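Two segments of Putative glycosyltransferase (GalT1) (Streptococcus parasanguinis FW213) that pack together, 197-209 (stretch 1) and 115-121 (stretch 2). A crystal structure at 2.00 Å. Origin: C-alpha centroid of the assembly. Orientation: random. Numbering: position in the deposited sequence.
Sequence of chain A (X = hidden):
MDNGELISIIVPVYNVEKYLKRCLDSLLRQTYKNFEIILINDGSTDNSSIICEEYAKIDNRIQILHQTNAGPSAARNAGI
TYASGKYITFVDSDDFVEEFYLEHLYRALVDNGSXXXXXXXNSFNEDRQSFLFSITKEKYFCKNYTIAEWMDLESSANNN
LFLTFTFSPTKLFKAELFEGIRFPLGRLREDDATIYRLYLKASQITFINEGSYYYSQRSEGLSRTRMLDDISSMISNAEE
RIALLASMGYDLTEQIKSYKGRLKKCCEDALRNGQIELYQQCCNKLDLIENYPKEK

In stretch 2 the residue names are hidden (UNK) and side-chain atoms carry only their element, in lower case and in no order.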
ATOM      1  N   ARG A 197      30.033 -15.192 -11.347  1.00 21.57           N
ATOM      2  CA  ARG A 197      30.353 -15.864 -10.091  1.00 22.69           C
ATOM      3  C   ARG A 197      30.561 -17.371 -10.285  1.00 24.38           C
ATOM      4  O   ARG A 197      31.406 -17.978  -9.631  1.00 21.79           O
ATOM      5  CB  ARG A 197      29.308 -15.558  -9.016  1.00 24.40           C
ATOM      6  CG  ARG A 197      29.223 -14.060  -8.707  1.00 24.11           C
ATOM      7  CD  ARG A 197      28.282 -13.764  -7.565  1.00 29.25           C
ATOM      8  NE  ARG A 197      26.906 -13.532  -8.004  1.00 30.83           N
ATOM      9  CZ  ARG A 197      25.844 -14.169  -7.509  1.00 41.96           C
ATOM     10  NH1 ARG A 197      26.014 -15.096  -6.569  1.00 39.40           N
ATOM     11  NH2 ARG A 197      24.610 -13.879  -7.939  1.00 24.89           N
ATOM     12  N   LEU A 198      29.806 -17.975 -11.194  1.00 23.41           N
ATOM     13  CA  LEU A 198      30.063 -19.370 -11.565  1.00 23.50           C
ATOM     14  C   LEU A 198      31.451 -19.560 -12.187  1.00 22.47           C
ATOM     15  O   LEU A 198      32.167 -20.519 -11.864  1.00 25.38           O
ATOM     16  CB  LEU A 198      28.990 -19.855 -12.533  1.00 24.95           C
ATOM     17  CG  LEU A 198      27.599 -19.909 -11.909  1.00 23.17           C
ATOM     18  CD1 LEU A 198      26.540 -19.972 -13.014  1.00 22.69           C
ATOM     19  CD2 LEU A 198      27.513 -21.137 -11.001  1.00 22.61           C
ATOM     20  N   TYR A 199      31.838 -18.648 -13.074  1.00 21.23           N
ATOM     21  CA  TYR A 199      33.185 -18.689 -13.662  1.00 22.46           C
ATOM     22  C   TYR A 199      34.270 -18.684 -12.568  1.00 26.89           C
ATOM     23  O   TYR A 199      35.258 -19.440 -12.618  1.00 22.12           O
ATOM     24  CB  TYR A 199      33.415 -17.471 -14.553  1.00 18.66           C
ATOM     25  CG  TYR A 199      32.570 -17.349 -15.794  1.00 20.35           C
ATOM     26  CD1 TYR A 199      32.113 -18.466 -16.474  1.00 26.05           C
ATOM     27  CD2 TYR A 199      32.258 -16.090 -16.307  1.00 18.45           C
ATOM     28  CE1 TYR A 199      31.343 -18.331 -17.624  1.00 27.86           C
ATOM     29  CE2 TYR A 199      31.486 -15.945 -17.450  1.00 20.72           C
ATOM     30  CZ  TYR A 199      31.036 -17.064 -18.097  1.00 23.73           C
ATOM     31  OH  TYR A 199      30.295 -16.920 -19.234  1.00 24.67           O
ATOM     32  N   LEU A 200      34.089 -17.830 -11.568  1.00 22.28           N
ATOM     33  CA  LEU A 200      35.083 -17.711 -10.492  1.00 21.34           C
ATOM     34  C   LEU A 200      35.198 -18.995  -9.656  1.00 24.63           C
ATOM     35  O   LEU A 200      36.189 -19.198  -8.960  1.00 26.53           O
ATOM     36  CB  LEU A 200      34.780 -16.497  -9.601  1.00 20.35           C
ATOM     37  CG  LEU A 200      34.907 -15.123 -10.261  1.00 24.21           C
ATOM     38  CD1 LEU A 200      34.308 -14.033  -9.369  1.00 25.05           C
ATOM     39  CD2 LEU A 200      36.377 -14.817 -10.594  1.00 24.95           C
ATOM     40  N   LYS A 201      34.192 -19.865  -9.737  1.00 22.87           N
ATOM     41  CA  LYS A 201      34.232 -21.149  -9.040  1.00 23.40           C
ATOM     42  C   LYS A 201      35.033 -22.176  -9.836  1.00 25.33           C
ATOM     43  O   LYS A 201      35.490 -23.171  -9.279  1.00 29.60           O
ATOM     44  CB  LYS A 201      32.816 -21.692  -8.812  1.00 29.05           C
ATOM     45  CG  LYS A 201      31.983 -20.948  -7.772  1.00 33.15           C
ATOM     46  CD  LYS A 201      32.365 -21.359  -6.368  1.00 32.25           C
ATOM     47  CE  LYS A 201      31.190 -21.198  -5.408  1.00 38.44           C
ATOM     48  NZ  LYS A 201      30.181 -22.292  -5.505  1.00 32.85           N
ATOM     49  N   ALA A 202      35.210 -21.936 -11.133  1.00 24.33           N
ATOM     50  CA  ALA A 202      35.821 -22.937 -12.015  1.00 28.19           C
ATOM     51  C   ALA A 202      37.349 -22.896 -12.007  1.00 29.05           C
ATOM     52  O   ALA A 202      37.944 -21.913 -11.563  1.00 35.42           O
ATOM     53  CB  ALA A 202      35.288 -22.787 -13.441  1.00 26.98           C
ATOM     54  N   SER A 203      37.976 -23.971 -12.494  1.00 27.28           N
ATOM     55  CA  SER A 203      39.433 -24.031 -12.656  1.00 33.28           C
ATOM     56  C   SER A 203      39.813 -23.766 -14.108  1.00 31.92           C
ATOM     57  O   SER A 203      40.825 -23.128 -14.389  1.00 34.71           O
ATOM     58  CB  SER A 203      39.982 -25.406 -12.245  1.00 40.50           C
ATOM     59  OG  SER A 203      39.909 -25.597 -10.843  1.00 50.78           O
ATOM     60  N   GLN A 204      38.989 -24.266 -15.026  1.00 25.78           N
ATOM     61  CA  GLN A 204      39.225 -24.105 -16.453  1.00 22.37           C
ATOM     62  C   GLN A 204      37.902 -24.034 -17.200  1.00 26.08           C
ATOM     63  O   GLN A 204      36.939 -24.729 -16.866  1.00 25.08           O
ATOM     64  CB  GLN A 204      40.053 -25.267 -17.005  1.00 23.03           C
ATOM     65  CG  GLN A 204      40.265 -25.214 -18.520  1.00 27.31           C
ATOM     66  CD  GLN A 204      41.142 -26.348 -19.022  1.00 28.88           C
ATOM     67  OE1 GLN A 204      42.372 -26.272 -18.964  1.00 31.82           O
ATOM     68  NE2 GLN A 204      40.510 -27.409 -19.507  1.00 28.65           N
ATOM     69  N   ILE A 205      37.868 -23.192 -18.222  1.00 23.45           N
ATOM     70  CA  ILE A 205      36.679 -23.016 -19.027  1.00 23.82           C
ATOM     71  C   ILE A 205      37.028 -23.287 -20.486  1.00 26.28           C
ATOM     72  O   ILE A 205      38.076 -22.858 -20.958  1.00 26.80           O
ATOM     73  CB  ILE A 205      36.152 -21.590 -18.857  1.00 24.09           C
ATOM     74  CG1 ILE A 205      35.838 -21.343 -17.366  1.00 25.44           C
ATOM     75  CG2 ILE A 205      34.959 -21.351 -19.776  1.00 27.00           C
ATOM     76  CD1 ILE A 205      35.345 -19.939 -17.042  1.00 28.73           C
ATOM     77  N   THR A 206      36.163 -24.018 -21.191  1.00 22.00           N
ATOM     78  CA  THR A 206      36.375 -24.277 -22.611  1.00 27.48           C
ATOM     79  C   THR A 206      35.368 -23.489 -23.447  1.00 29.97           C
ATOM     80  O   THR A 206      34.159 -23.573 -23.221  1.00 26.93           O
ATOM     81  CB  THR A 206      36.258 -25.774 -22.941  1.00 26.32           C
ATOM     82  OG1 THR A 206      37.250 -26.502 -22.205  1.00 25.84           O
ATOM     83  CG2 THR A 206      36.464 -26.011 -24.440  1.00 26.01           C
ATOM     84  N   PHE A 207      35.873 -22.711 -24.401  1.00 22.73           N
ATOM     85  CA  PHE A 207      35.016 -21.947 -25.301  1.00 24.48           C
ATOM     86  C   PHE A 207      35.000 -22.574 -26.685  1.00 31.06           C
ATOM     87  O   PHE A 207      36.064 -22.882 -27.237  1.00 25.05           O
ATOM     88  CB  PHE A 207      35.498 -20.493 -25.402  1.00 25.51           C
ATOM     89  CG  PHE A 207      34.651 -19.638 -26.314  1.00 22.20           C
ATOM     90  CD1 PHE A 207      33.361 -19.280 -25.947  1.00 26.03           C
ATOM     91  CD2 PHE A 207      35.141 -19.192 -27.526  1.00 26.16           C
ATOM     92  CE1 PHE A 207      32.585 -18.502 -26.771  1.00 23.70           C
ATOM     93  CE2 PHE A 207      34.361 -18.415 -28.369  1.00 24.25           C
ATOM     94  CZ  PHE A 207      33.086 -18.067 -27.988  1.00 24.26           C
ATOM     95  N   ILE A 208      33.805 -22.771 -27.249  1.00 19.63           N
ATOM     96  CA  ILE A 208      33.704 -23.154 -28.664  1.00 25.01           C
ATOM     97  C   ILE A 208      33.029 -22.045 -29.462  1.00 30.35           C
ATOM     98  O   ILE A 208      31.880 -21.676 -29.180  1.00 27.52           O
ATOM     99  CB  ILE A 208      32.978 -24.514 -28.891  1.00 36.68           C
ATOM    100  CG1 ILE A 208      31.793 -24.669 -27.956  1.00 33.59           C
ATOM    101  CG2 ILE A 208      33.926 -25.678 -28.652  1.00 46.38           C
ATOM    102  CD1 ILE A 208      31.047 -25.972 -28.125  1.00 35.33           C
ATOM    103  N   ASN A 209      33.750 -21.502 -30.443  1.00 23.40           N
ATOM    104  CA  ASN A 209      33.235 -20.398 -31.240  1.00 27.07           C
ATOM    105  C   ASN A 209      32.327 -20.868 -32.364  1.00 29.61           C
ATOM    106  O   ASN A 209      32.659 -20.741 -33.543  1.00 29.01           O
ATOM    107  CB  ASN A 209      34.353 -19.525 -31.816  1.00 25.92           C
ATOM    108  CG  ASN A 209      33.849 -18.147 -32.226  1.00 29.26           C
ATOM    109  OD1 ASN A 209      32.998 -17.576 -31.547  1.00 27.08           O
ATOM    110  ND2 ASN A 209      34.346 -17.624 -33.350  1.00 28.59           N
ATOM    111  N   UNK A 115      35.375 -27.246 -16.163  1.00 26.08           N
ATOM    112  CA  UNK A 115      34.244 -27.216 -15.241  1.00 26.34           C
ATOM    113  C   UNK A 115      33.037 -26.561 -15.893  1.00 25.86           C
ATOM    114  O   UNK A 115      31.908 -26.718 -15.430  1.00 25.38           O
ATOM    115  o   UNK A 115      36.885 -26.355 -13.193  1.00 37.54           O
ATOM    116  c   UNK A 115      35.854 -27.045 -13.306  1.00 34.17           C
ATOM    117  c   UNK A 115      34.634 -26.440 -13.998  1.00 23.17           C
ATOM    118  o   UNK A 115      35.781 -28.223 -12.903  1.00 44.16           O
ATOM    119  N   UNK A 116      33.310 -25.800 -16.949  1.00 23.17           N
ATOM    120  CA  UNK A 116      32.303 -25.055 -17.703  1.00 24.84           C
ATOM    121  C   UNK A 116      32.705 -25.087 -19.174  1.00 28.19           C
ATOM    122  O   UNK A 116      33.892 -24.995 -19.493  1.00 20.23           O
ATOM    123  c   UNK A 116      31.972 -22.118 -15.124  1.00 25.95           C
ATOM    124  c   UNK A 116      32.227 -23.578 -17.235  1.00 21.05           C
ATOM    125  c   UNK A 116      31.177 -22.796 -18.060  1.00 16.19           C
ATOM    126  c   UNK A 116      31.901 -23.512 -15.735  1.00 22.78           C
ATOM    127  N   UNK A 117      31.732 -25.262 -20.064  1.00 21.22           N
ATOM    128  CA  UNK A 117      31.948 -25.028 -21.485  1.00 26.99           C
ATOM    129  C   UNK A 117      30.945 -23.967 -21.950  1.00 25.79           C
ATOM    130  O   UNK A 117      29.854 -23.832 -21.388  1.00 21.73           O
ATOM    131  o   UNK A 117      30.482 -26.793 -22.301  1.00 23.30           O
ATOM    132  c   UNK A 117      31.814 -26.313 -22.306  1.00 22.39           C
ATOM    133  N   UNK A 118      31.338 -23.201 -22.959  1.00 21.25           N
ATOM    134  CA  UNK A 118      30.573 -22.051 -23.415  1.00 23.41           C
ATOM    135  C   UNK A 118      30.626 -22.055 -24.927  1.00 30.75           C
ATOM    136  O   UNK A 118      31.692 -22.277 -25.510  1.00 25.23           O
ATOM    137  c   UNK A 118      30.391 -19.500 -23.395  1.00 19.76           C
ATOM    138  c   UNK A 118      31.331 -20.719 -21.383  1.00 20.56           C
ATOM    139  c   UNK A 118      31.200 -20.725 -22.910  1.00 21.35           C
ATOM    140  N   UNK A 119      29.486 -21.842 -25.573  1.00 23.53           N
ATOM    141  CA  UNK A 119      29.509 -21.624 -27.017  1.00 23.57           C
ATOM    142  C   UNK A 119      29.005 -20.228 -27.325  1.00 23.45           C
ATOM    143  O   UNK A 119      28.715 -19.445 -26.418  1.00 24.18           O
ATOM    144  s   UNK A 119      26.919 -22.684 -27.626  1.00 27.84           S
ATOM    145  c   UNK A 119      28.729 -22.707 -27.793  1.00 20.77           C
ATOM    146  N   UNK A 120      28.902 -19.910 -28.603  1.00 21.65           N
ATOM    147  CA  UNK A 120      28.491 -18.580 -29.009  1.00 24.18           C
ATOM    148  C   UNK A 120      27.048 -18.649 -29.500  1.00 24.63           C
ATOM    149  O   UNK A 120      26.380 -19.687 -29.374  1.00 20.61           O
ATOM    150  o   UNK A 120      28.706 -15.809 -29.728  1.00 23.80           O
ATOM    151  c   UNK A 120      29.434 -18.064 -30.109  1.00 24.41           C
ATOM    152  c   UNK A 120      29.625 -16.559 -30.063  1.00 27.71           C
ATOM    153  n   UNK A 120      30.826 -16.109 -30.392  1.00 25.91           N
ATOM    154  N   UNK A 121      26.550 -17.553 -30.053  1.00 24.17           N
ATOM    155  CA  UNK A 121      25.194 -17.576 -30.596  1.00 25.18           C
ATOM    156  C   UNK A 121      25.119 -16.811 -31.906  1.00 25.13           C
ATOM    157  O   UNK A 121      25.892 -15.884 -32.141  1.00 23.13           O
ATOM    158  c   UNK A 121      24.821 -12.874 -28.662  1.00 48.02           C
ATOM    159  c   UNK A 121      23.793 -14.561 -30.014  1.00 40.25           C
ATOM    160  c   UNK A 121      24.394 -15.557 -29.257  1.00 28.02           C
ATOM    161  c   UNK A 121      25.209 -15.186 -28.204  1.00 33.24           C
ATOM    162  c   UNK A 121      25.425 -13.853 -27.910  1.00 44.75           C
ATOM    163  c   UNK A 121      23.999 -13.226 -29.719  1.00 47.27           C
ATOM    164  c   UNK A 121      24.177 -17.002 -29.582  1.00 25.15           C
TER

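Position 115 carries two side-chain carbons, the second bonded to two oxygens, so the group is a short carboxylate. Its CA-to-CB bond points toward stretch 1, and one oxygen lies 2.7 Å from Ser203 N with an N-H...O angle of 165°, a hydrogen bond. This is Asp115. The same oxygen, Asp115 OD1, also accepts a weak bond from Gln204 N (3.5 Å), while Asp115 N donates to Gln204 O (3.0 Å, 170°), so the residue is tied to Ser203 and Gln204 through both side chain and backbone.

Position 116 has four carbons, forked at the first, with one arm two carbons long. The end carbon of the long arm lies 3.8 Å from Ala202 CB and 3.9 Å from Tyr199 CD1, the latter approach being at the ring edge. This is Ile116. It therefore reaches Tyr199 of the helix and Ala202 in the loop that follows. Ile116 O accepts from Thr206 N at 3.0 Å.

Position 117 shows one carbon followed by one oxygen; its CA lies 3.2 Å from Thr206 O. An unbranched side chain of one carbon and one oxygen is Ser117. It pairs with Thr206 in a parallel bridge, CA to CA 4.6 Å, and its OG is hydrogen-bonded elsewhere in the structure.

Position 118 has three carbons, the first carrying the other two. One of these two lies 3.9 Å from Phe207 CD1 and the other 4.0 Å from Ile205 CG2. This identifies Val118. Both its N and its O bond to stretch 1, to the residues flanking Phe207: Val118 N to Thr206 O (2.9 Å) and Ile208 N to Val118 O (2.8 Å).

Position 119 has one carbon and then a sulfur, with nothing beyond. Its CB packs 3.6 Å from Ile208 CG1. This is Cys119.

Position 120 has two carbons, the second carrying one oxygen and one nitrogen, a short amide. The nitrogen is 2.9 Å from Asn209 OD1, with an angle of 163° at the hydrogen. The residue is Asn120; its OD1 accepts from the backbone N of position 121 (2.8 Å).

Position 121 has one carbon followed by a six-carbon ring without a hydroxyl. Its side chain is out of reach of stretch 1. This is Phe121.

The contact is thus a parallel strand pairing, with axes 4.7 Å apart at 20°. Ile116 and Val118 share one face with Ile205 and Phe207, forming an apolar layer that Tyr199 and Ala202 extend; Ser117 and Cys119 share the other with Thr206 and Ile208. Side-chain hydrogen bonds, accepted by Asp115 and donated by Asn120, secure the two ends.

Stretch 2, residues 115-121: DISVCNF
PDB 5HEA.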